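Local coordinates for Endonuclease/exonuclease/phosphatase domain-containing protein (Enterococcus faecalis, PDB 3L1W) that is of unknown function but has the fold of the endonuclease/exonuclease/phosphatase family and may act as a 3'-5' RNA exonuclease, at residues 140-145 with 176-181; 127-132 with 146-151. All coordinates share one frame; numbering follows the deposited sequence. Where two conformers were deposited one is given.

Interaction 1: residues 140-145 with 176-181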
ATOM      1  N   ALA A 140       2.517 -34.589   4.922  1.00 20.18           N
ATOM      2  CA  ALA A 140       3.616 -33.903   5.593  1.00 21.01           C
ATOM      3  C   ALA A 140       3.164 -32.589   6.218  1.00 21.10           C
ATOM      4  O   ALA A 140       3.629 -32.206   7.292  1.00 21.18           O
ATOM      5  CB  ALA A 140       4.763 -33.645   4.626  1.00 22.76           C
ATOM      6  N   ARG A 141       2.274 -31.879   5.532  1.00 18.51           N
ATOM      7  CA  ARG A 141       1.779 -30.625   6.068  1.00 15.29           C
ATOM      8  C   ARG A 141       0.929 -30.845   7.311  1.00 20.49           C
ATOM      9  O   ARG A 141       1.080 -30.145   8.307  1.00 19.33           O
ATOM     10  CB  ARG A 141       0.998 -29.864   4.991  1.00 15.64           C
ATOM     11  CG  ARG A 141       1.903 -29.393   3.865  1.00 19.21           C
ATOM     12  CD  ARG A 141       1.167 -28.562   2.829  1.00 18.07           C
ATOM     13  NE  ARG A 141       0.497 -29.339   1.788  1.00 18.67           N
ATOM     14  CZ  ARG A 141       1.102 -29.824   0.707  1.00 18.12           C
ATOM     15  NH1 ARG A 141       2.414 -29.682   0.549  1.00 19.13           N
ATOM     16  NH2 ARG A 141       0.392 -30.470  -0.211  1.00 18.50           N
ATOM     17  N   LEU A 142       0.025 -31.815   7.245  1.00 21.84           N
ATOM     18  CA  LEU A 142      -0.808 -32.133   8.391  1.00 20.61           C
ATOM     19  C   LEU A 142       0.085 -32.521   9.558  1.00 24.34           C
ATOM     20  O   LEU A 142      -0.140 -32.102  10.688  1.00 23.16           O
ATOM     21  CB  LEU A 142      -1.750 -33.286   8.059  1.00 20.68           C
ATOM     22  CG  LEU A 142      -2.786 -33.664   9.121  1.00 24.15           C
ATOM     23  CD1 LEU A 142      -3.792 -32.542   9.327  1.00 20.29           C
ATOM     24  CD2 LEU A 142      -3.499 -34.937   8.709  1.00 26.96           C
ATOM     25  N   ALA A 143       1.105 -33.326   9.279  1.00 22.50           N
ATOM     26  CA  ALA A 143       1.993 -33.808  10.334  1.00 21.25           C
ATOM     27  C   ALA A 143       2.784 -32.673  10.970  1.00 22.17           C
ATOM     28  O   ALA A 143       2.953 -32.632  12.191  1.00 23.46           O
ATOM     29  CB  ALA A 143       2.939 -34.887   9.797  1.00 22.43           C
ATOM     30  N   GLY A 144       3.277 -31.751  10.146  1.00 18.22           N
ATOM     31  CA  GLY A 144       4.023 -30.616  10.656  1.00 19.61           C
ATOM     32  C   GLY A 144       3.182 -29.701  11.527  1.00 19.53           C
ATOM     33  O   GLY A 144       3.631 -29.239  12.572  1.00 19.88           O
HETATM   34  N   MSE A 145       1.952 -29.435  11.092  1.00 18.28           N
HETATM   35  CA  MSE A 145       1.065 -28.566  11.845  1.00 20.48           C
HETATM   36  C   MSE A 145       0.639 -29.234  13.146  1.00 20.05           C
HETATM   37  O   MSE A 145       0.440 -28.565  14.159  1.00 20.68           O
HETATM   38  CB  MSE A 145      -0.161 -28.179  11.011  1.00 21.74           C
HETATM   39  CG  MSE A 145      -1.189 -27.348  11.767  1.00 17.16           C
HETATM   40 SE   MSE A 145      -0.471 -25.649  12.415  0.70 22.64          SE
HETATM   41  CE  MSE A 145       0.006 -24.882  10.700  1.00 18.20           C
ATOM     42  N   HIS A 176      -5.902 -27.502   6.915  1.00 19.89           N
ATOM     43  CA  HIS A 176      -6.752 -26.351   7.206  1.00 17.43           C
ATOM     44  C   HIS A 176      -7.926 -26.738   8.093  1.00 19.23           C
ATOM     45  O   HIS A 176      -8.359 -25.960   8.939  1.00 20.09           O
ATOM     46  CB  HIS A 176      -7.239 -25.673   5.920  1.00 16.98           C
ATOM     47  CG  HIS A 176      -6.165 -24.920   5.206  1.00 17.18           C
ATOM     48  ND1 HIS A 176      -5.664 -23.721   5.667  1.00 17.96           N
ATOM     49  CD2 HIS A 176      -5.476 -25.207   4.076  1.00 19.68           C
ATOM     50  CE1 HIS A 176      -4.725 -23.293   4.841  1.00 18.39           C
ATOM     51  NE2 HIS A 176      -4.587 -24.181   3.870  1.00 16.81           N
ATOM     52  N   GLN A 177      -8.441 -27.942   7.901  1.00 19.84           N
ATOM     53  CA  GLN A 177      -9.525 -28.438   8.744  0.50 22.48           C
ATOM     54  C   GLN A 177      -9.047 -28.555  10.183  1.00 24.22           C
ATOM     55  O   GLN A 177      -9.775 -28.240  11.126  1.00 25.43           O
ATOM     56  CB  GLN A 177     -10.047 -29.790   8.238  0.50 24.91           C
ATOM     57  CG  GLN A 177     -10.826 -29.688   6.936  0.50 29.76           C
ATOM     58  CD  GLN A 177     -12.007 -28.739   7.042  0.50 34.79           C
ATOM     59  OE1 GLN A 177     -12.040 -27.689   6.395  0.50 37.76           O
ATOM     60  NE2 GLN A 177     -12.978 -29.098   7.873  0.50 31.14           N
ATOM     61  N   LEU A 178      -7.803 -28.993  10.358  1.00 21.18           N
ATOM     62  CA  LEU A 178      -7.235 -29.127  11.695  1.00 22.41           C
ATOM     63  C   LEU A 178      -7.072 -27.757  12.346  1.00 22.99           C
ATOM     64  O   LEU A 178      -7.456 -27.531  13.501  1.00 21.50           O
ATOM     65  CB  LEU A 178      -5.881 -29.835  11.628  1.00 22.79           C
ATOM     66  CG  LEU A 178      -5.115 -29.954  12.947  1.00 24.96           C
ATOM     67  CD1 LEU A 178      -5.914 -30.767  13.945  1.00 29.41           C
ATOM     68  CD2 LEU A 178      -3.753 -30.582  12.708  1.00 27.67           C
ATOM     69  N   VAL A 179      -6.471 -26.846  11.600  1.00 18.09           N
ATOM     70  CA  VAL A 179      -6.245 -25.492  12.090  1.00 17.25           C
ATOM     71  C   VAL A 179      -7.566 -24.799  12.470  1.00 20.68           C
ATOM     72  O   VAL A 179      -7.641 -24.097  13.472  1.00 19.76           O
ATOM     73  CB  VAL A 179      -5.441 -24.685  11.051  1.00 19.33           C
ATOM     74  CG1 VAL A 179      -5.484 -23.194  11.355  1.00 18.56           C
ATOM     75  CG2 VAL A 179      -4.001 -25.209  10.990  1.00 18.24           C
ATOM     76  N   GLN A 180      -8.616 -25.047  11.697  1.00 22.47           N
ATOM     77  CA  GLN A 180      -9.885 -24.356  11.893  1.00 22.40           C
ATOM     78  C   GLN A 180     -10.689 -24.830  13.109  1.00 23.93           C
ATOM     79  O   GLN A 180     -11.698 -24.213  13.477  1.00 24.17           O
ATOM     80  CB  GLN A 180     -10.709 -24.399  10.601  1.00 19.09           C
ATOM     81  CG  GLN A 180     -10.072 -23.536   9.509  1.00 20.39           C
ATOM     82  CD  GLN A 180     -10.673 -23.764   8.137  1.00 24.59           C
ATOM     83  OE1 GLN A 180     -11.781 -24.301   8.009  1.00 27.38           O
ATOM     84  NE2 GLN A 180      -9.943 -23.352   7.095  1.00 21.16           N
ATOM     85  N   LYS A 181     -10.240 -25.907  13.748  1.00 20.52           N
ATOM     86  CA  LYS A 181     -10.813 -26.300  15.032  1.00 21.33           C
ATOM     87  C   LYS A 181     -10.604 -25.186  16.064  1.00 26.73           C
ATOM     88  O   LYS A 181     -11.444 -24.983  16.938  1.00 29.33           O
ATOM     89  CB  LYS A 181     -10.183 -27.604  15.532  1.00 26.16           C
ATOM     90  CG  LYS A 181     -10.366 -28.800  14.606  1.00 32.49           C
ATOM     91  CD  LYS A 181     -11.738 -29.413  14.750  1.00 47.87           C
ATOM     92  CE  LYS A 181     -11.786 -30.799  14.119  1.00 58.25           C
ATOM     93  NZ  LYS A 181     -12.924 -31.610  14.642  1.00 63.57           N
TER
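M145, present here as selenomethionine, and V179 form the tighter half of this contact between two helices. A single methyl of the valine, CG2, is met by three atoms of its partner. CG of M145 comes closest, 3.6 Å from CG2 of V179. SE of M145 follows at 3.8 Å from CG2 of V179, and CE of M145 also borders this methyl. Two successive bends of the M145 chain, chi2 60° and chi3 61°, curl its end round the methyl, and the two side chains lie nearly perpendicular. One turn back along the first helix, CD1 of L142 sits over the CB and CD2 of L178, 4.1 Å from CB of L178 and 3.9 Å from CD2 of L178. CD2 of L178 also comes within 4.2 Å of CG of M145, so this methyl bridges the two apolar pairs. No hydrogen bond joins the segments.

Both helices, 138-151 and 174-179, belong to the outer layer of a DNase I-like alpha/beta sandwich, and their contact grades from the buried M145 and V179 to the partly exposed leucines. In the next shell M145 also touches V175 and F167, and L142 reaches E174. R141 extends from helix 138-151 to a salt bridge with E173 and a hydrogen bond to the backbone oxygen of D134. H176 is gripped at both ring nitrogens, ND1 by the hydroxyl of Y218 and NE2 by the carbonyl oxygen of A169, bonds that fix the turn of the imidazole, whose ring also meets that of F167 with the planes nearly parallel.

Interaction 2: residues 127-132 with 146-151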
ATOM      1  N   LEU A 127       0.585 -14.368  21.218  1.00 17.39           N
ATOM      2  CA  LEU A 127       1.518 -15.304  20.603  1.00 16.33           C
ATOM      3  C   LEU A 127       1.534 -15.165  19.084  1.00 18.79           C
ATOM      4  O   LEU A 127       0.475 -15.098  18.449  1.00 19.35           O
ATOM      5  CB  LEU A 127       1.129 -16.738  20.986  1.00 17.77           C
ATOM      6  CG  LEU A 127       1.950 -17.867  20.375  1.00 17.63           C
ATOM      7  CD1 LEU A 127       3.393 -17.802  20.839  1.00 19.63           C
ATOM      8  CD2 LEU A 127       1.331 -19.212  20.750  1.00 18.68           C
ATOM      9  N   VAL A 128       2.736 -15.110  18.506  1.00 15.42           N
ATOM     10  CA  VAL A 128       2.894 -15.156  17.044  1.00 14.68           C
ATOM     11  C   VAL A 128       3.636 -16.435  16.657  1.00 17.57           C
ATOM     12  O   VAL A 128       4.687 -16.737  17.223  1.00 17.24           O
ATOM     13  CB  VAL A 128       3.690 -13.955  16.534  1.00 14.39           C
ATOM     14  CG1 VAL A 128       3.942 -14.078  15.022  1.00 16.83           C
ATOM     15  CG2 VAL A 128       2.963 -12.652  16.858  1.00 18.31           C
ATOM     16  N   ILE A 129       3.090 -17.189  15.702  1.00 15.77           N
ATOM     17  CA  ILE A 129       3.723 -18.420  15.232  1.00 14.75           C
ATOM     18  C   ILE A 129       3.962 -18.297  13.732  1.00 14.25           C
ATOM     19  O   ILE A 129       3.021 -18.135  12.970  1.00 15.95           O
ATOM     20  CB  ILE A 129       2.828 -19.658  15.476  1.00 16.71           C
ATOM     21  CG1 ILE A 129       2.414 -19.760  16.954  1.00 17.67           C
ATOM     22  CG2 ILE A 129       3.544 -20.925  15.027  1.00 16.84           C
ATOM     23  CD1 ILE A 129       1.339 -20.825  17.222  1.00 18.75           C
ATOM     24  N   ASN A 130       5.227 -18.367  13.330  1.00 13.63           N
ATOM     25  CA  ASN A 130       5.631 -18.261  11.928  1.00 13.54           C
ATOM     26  C   ASN A 130       5.627 -19.653  11.312  1.00 15.43           C
ATOM     27  O   ASN A 130       6.418 -20.511  11.707  1.00 16.10           O
ATOM     28  CB  ASN A 130       7.028 -17.643  11.838  1.00 14.72           C
ATOM     29  CG  ASN A 130       7.435 -17.310  10.412  1.00 16.81           C
ATOM     30  OD1 ASN A 130       6.892 -17.861   9.458  1.00 16.94           O
ATOM     31  ND2 ASN A 130       8.407 -16.414  10.268  1.00 17.59           N
ATOM     32  N   VAL A 131       4.722 -19.860  10.356  1.00 15.58           N
ATOM     33  CA  VAL A 131       4.492 -21.146   9.712  1.00 17.37           C
ATOM     34  C   VAL A 131       5.203 -21.278   8.358  1.00 14.01           C
ATOM     35  O   VAL A 131       5.072 -20.408   7.505  1.00 15.30           O
ATOM     36  CB  VAL A 131       2.974 -21.307   9.438  1.00 14.82           C
ATOM     37  CG1 VAL A 131       2.698 -22.573   8.648  1.00 18.10           C
ATOM     38  CG2 VAL A 131       2.189 -21.307  10.764  1.00 19.27           C
ATOM     39  N   HIS A 132       5.939 -22.370   8.151  1.00 15.02           N
ATOM     40  CA  HIS A 132       6.309 -22.755   6.790  1.00 14.69           C
ATOM     41  C   HIS A 132       6.290 -24.264   6.669  1.00 17.78           C
ATOM     42  O   HIS A 132       7.244 -24.939   7.054  1.00 17.79           O
ATOM     43  CB  HIS A 132       7.679 -22.210   6.376  1.00 15.72           C
ATOM     44  CG  HIS A 132       7.941 -22.333   4.907  1.00 19.36           C
ATOM     45  ND1 HIS A 132       9.164 -22.053   4.335  1.00 20.64           N
ATOM     46  CD2 HIS A 132       7.124 -22.699   3.889  1.00 23.68           C
ATOM     47  CE1 HIS A 132       9.093 -22.254   3.030  1.00 20.35           C
ATOM     48  NE2 HIS A 132       7.865 -22.644   2.732  1.00 21.78           N
ATOM     49  N   THR A 146       0.530 -30.557  13.125  1.00 20.25           N
ATOM     50  CA  THR A 146       0.200 -31.309  14.330  1.00 21.00           C
ATOM     51  C   THR A 146       1.268 -31.066  15.393  1.00 23.61           C
ATOM     52  O   THR A 146       0.956 -30.851  16.567  1.00 20.36           O
ATOM     53  CB  THR A 146       0.055 -32.812  14.018  1.00 20.64           C
ATOM     54  OG1 THR A 146      -1.058 -33.001  13.127  1.00 24.90           O
ATOM     55  CG2 THR A 146      -0.192 -33.617  15.292  1.00 24.08           C
ATOM     56  N   VAL A 147       2.534 -31.091  14.981  1.00 20.94           N
ATOM     57  CA  VAL A 147       3.630 -30.800  15.903  1.00 22.83           C
ATOM     58  C   VAL A 147       3.548 -29.369  16.446  1.00 24.16           C
ATOM     59  O   VAL A 147       3.711 -29.152  17.641  1.00 21.07           O
ATOM     60  CB  VAL A 147       5.007 -31.050  15.255  1.00 20.43           C
ATOM     61  CG1 VAL A 147       6.129 -30.671  16.220  1.00 22.49           C
ATOM     62  CG2 VAL A 147       5.131 -32.503  14.839  1.00 21.65           C
ATOM     63  N   ILE A 148       3.289 -28.388  15.581  1.00 19.88           N
ATOM     64  CA  ILE A 148       3.120 -27.019  16.065  1.00 17.10           C
ATOM     65  C   ILE A 148       2.028 -26.949  17.129  1.00 19.76           C
ATOM     66  O   ILE A 148       2.219 -26.376  18.201  1.00 21.59           O
ATOM     67  CB  ILE A 148       2.752 -26.049  14.918  1.00 17.34           C
ATOM     68  CG1 ILE A 148       3.891 -25.995  13.901  1.00 19.21           C
ATOM     69  CG2 ILE A 148       2.417 -24.639  15.459  1.00 16.90           C
ATOM     70  CD1 ILE A 148       3.654 -25.028  12.761  1.00 22.20           C
ATOM     71  N   LEU A 149       0.874 -27.523  16.822  1.00 19.75           N
ATOM     72  CA  LEU A 149      -0.279 -27.390  17.702  1.00 21.76           C
ATOM     73  C   LEU A 149      -0.080 -28.109  19.031  1.00 24.21           C
ATOM     74  O   LEU A 149      -0.588 -27.671  20.064  1.00 24.77           O
ATOM     75  CB  LEU A 149      -1.549 -27.872  17.004  1.00 22.30           C
ATOM     76  CG  LEU A 149      -1.913 -27.001  15.799  1.00 24.04           C
ATOM     77  CD1 LEU A 149      -3.168 -27.500  15.104  1.00 22.00           C
ATOM     78  CD2 LEU A 149      -2.087 -25.550  16.224  1.00 26.21           C
ATOM     79  N   GLU A 150       0.643 -29.221  18.997  1.00 23.91           N
ATOM     80  CA  GLU A 150       0.938 -29.960  20.218  1.00 23.54           C
ATOM     81  C   GLU A 150       2.024 -29.255  21.029  1.00 27.24           C
ATOM     82  O   GLU A 150       1.893 -29.070  22.244  1.00 24.67           O
ATOM     83  CB  GLU A 150       1.380 -31.382  19.872  1.00 27.06           C
ATOM     84  CG  GLU A 150       0.269 -32.238  19.290  1.00 37.90           C
ATOM     85  CD  GLU A 150       0.707 -33.666  19.003  1.00 46.94           C
ATOM     86  OE1 GLU A 150       1.924 -33.954  19.102  1.00 48.71           O
ATOM     87  OE2 GLU A 150      -0.170 -34.496  18.672  1.00 42.70           O
ATOM     88  N   GLU A 151       3.096 -28.866  20.347  1.00 21.80           N
ATOM     89  CA  GLU A 151       4.262 -28.308  21.013  1.00 21.67           C
ATOM     90  C   GLU A 151       3.932 -26.983  21.690  1.00 23.67           C
ATOM     91  O   GLU A 151       4.453 -26.683  22.773  1.00 25.32           O
ATOM     92  CB  GLU A 151       5.413 -28.145  20.014  1.00 28.06           C
ATOM     93  CG  GLU A 151       6.705 -27.598  20.595  1.00 27.47           C
ATOM     94  CD  GLU A 151       7.490 -28.621  21.426  1.00 29.72           C
ATOM     95  OE1 GLU A 151       7.130 -29.818  21.432  1.00 30.32           O
ATOM     96  OE2 GLU A 151       8.474 -28.215  22.078  1.00 36.00           O
TER
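I148 reaches from its helix toward strand 127-132 with two arms, one for each of two residues on the same face of the strand. CB itself touches neither, and the contact begins where the side chain forks. The methyl CG2, set anti to the backbone N by a chi1 of -63°, meets I129: CG2 of I148 lies 3.9 Å from CG2 of I129. The two side chains run antiparallel as they pass, with CG2 against CG2.

The other arm, CG1, serves as a spacer. With chi2 at -178° it runs on extended and delivers CD1 to V131, where CD1 of I148 stands 4.5 Å from CG2 of V131, a looser approach. Here the helix packs on the sheet within a beta-alpha-beta crossover: strand 126-132 leads through helices 138-151 and 153-158 to the parallel neighbouring strand 161-164, and all three touching residues are buried. I156 of the second helix also covers I129, L163 of the adjoining strand touches both I129 and V131, and L93 adds to the cover of I148. The intervening N130 points away from the helix, into the interface with the second sheet of the sandwich, where its side-chain amide hydrogen-bonds to the I41 carbonyl oxygen and the Q42 side chain.

From the N terminus the chain runs through strand 127-132, then 140-145 and 146-151 on one helix, and finally 176-181. Interaction 2 closes the shorter loop, returning the helix to the strand just left; interaction 1 opens inside that loop and closes after strand 161-164, so the two cross rather than nest. Helix 138-151 serves both, turning one flank to helix 174-179 and an adjoining one to the strand, with M145 reaching both. The sites merge at their borders: L178 packs against T146 and L149, while CE of M145 lies 4.1 Å from CG1 of V131. Strand 126-132, helix 138-151 and helix 174-179 are thus tied together in sequence.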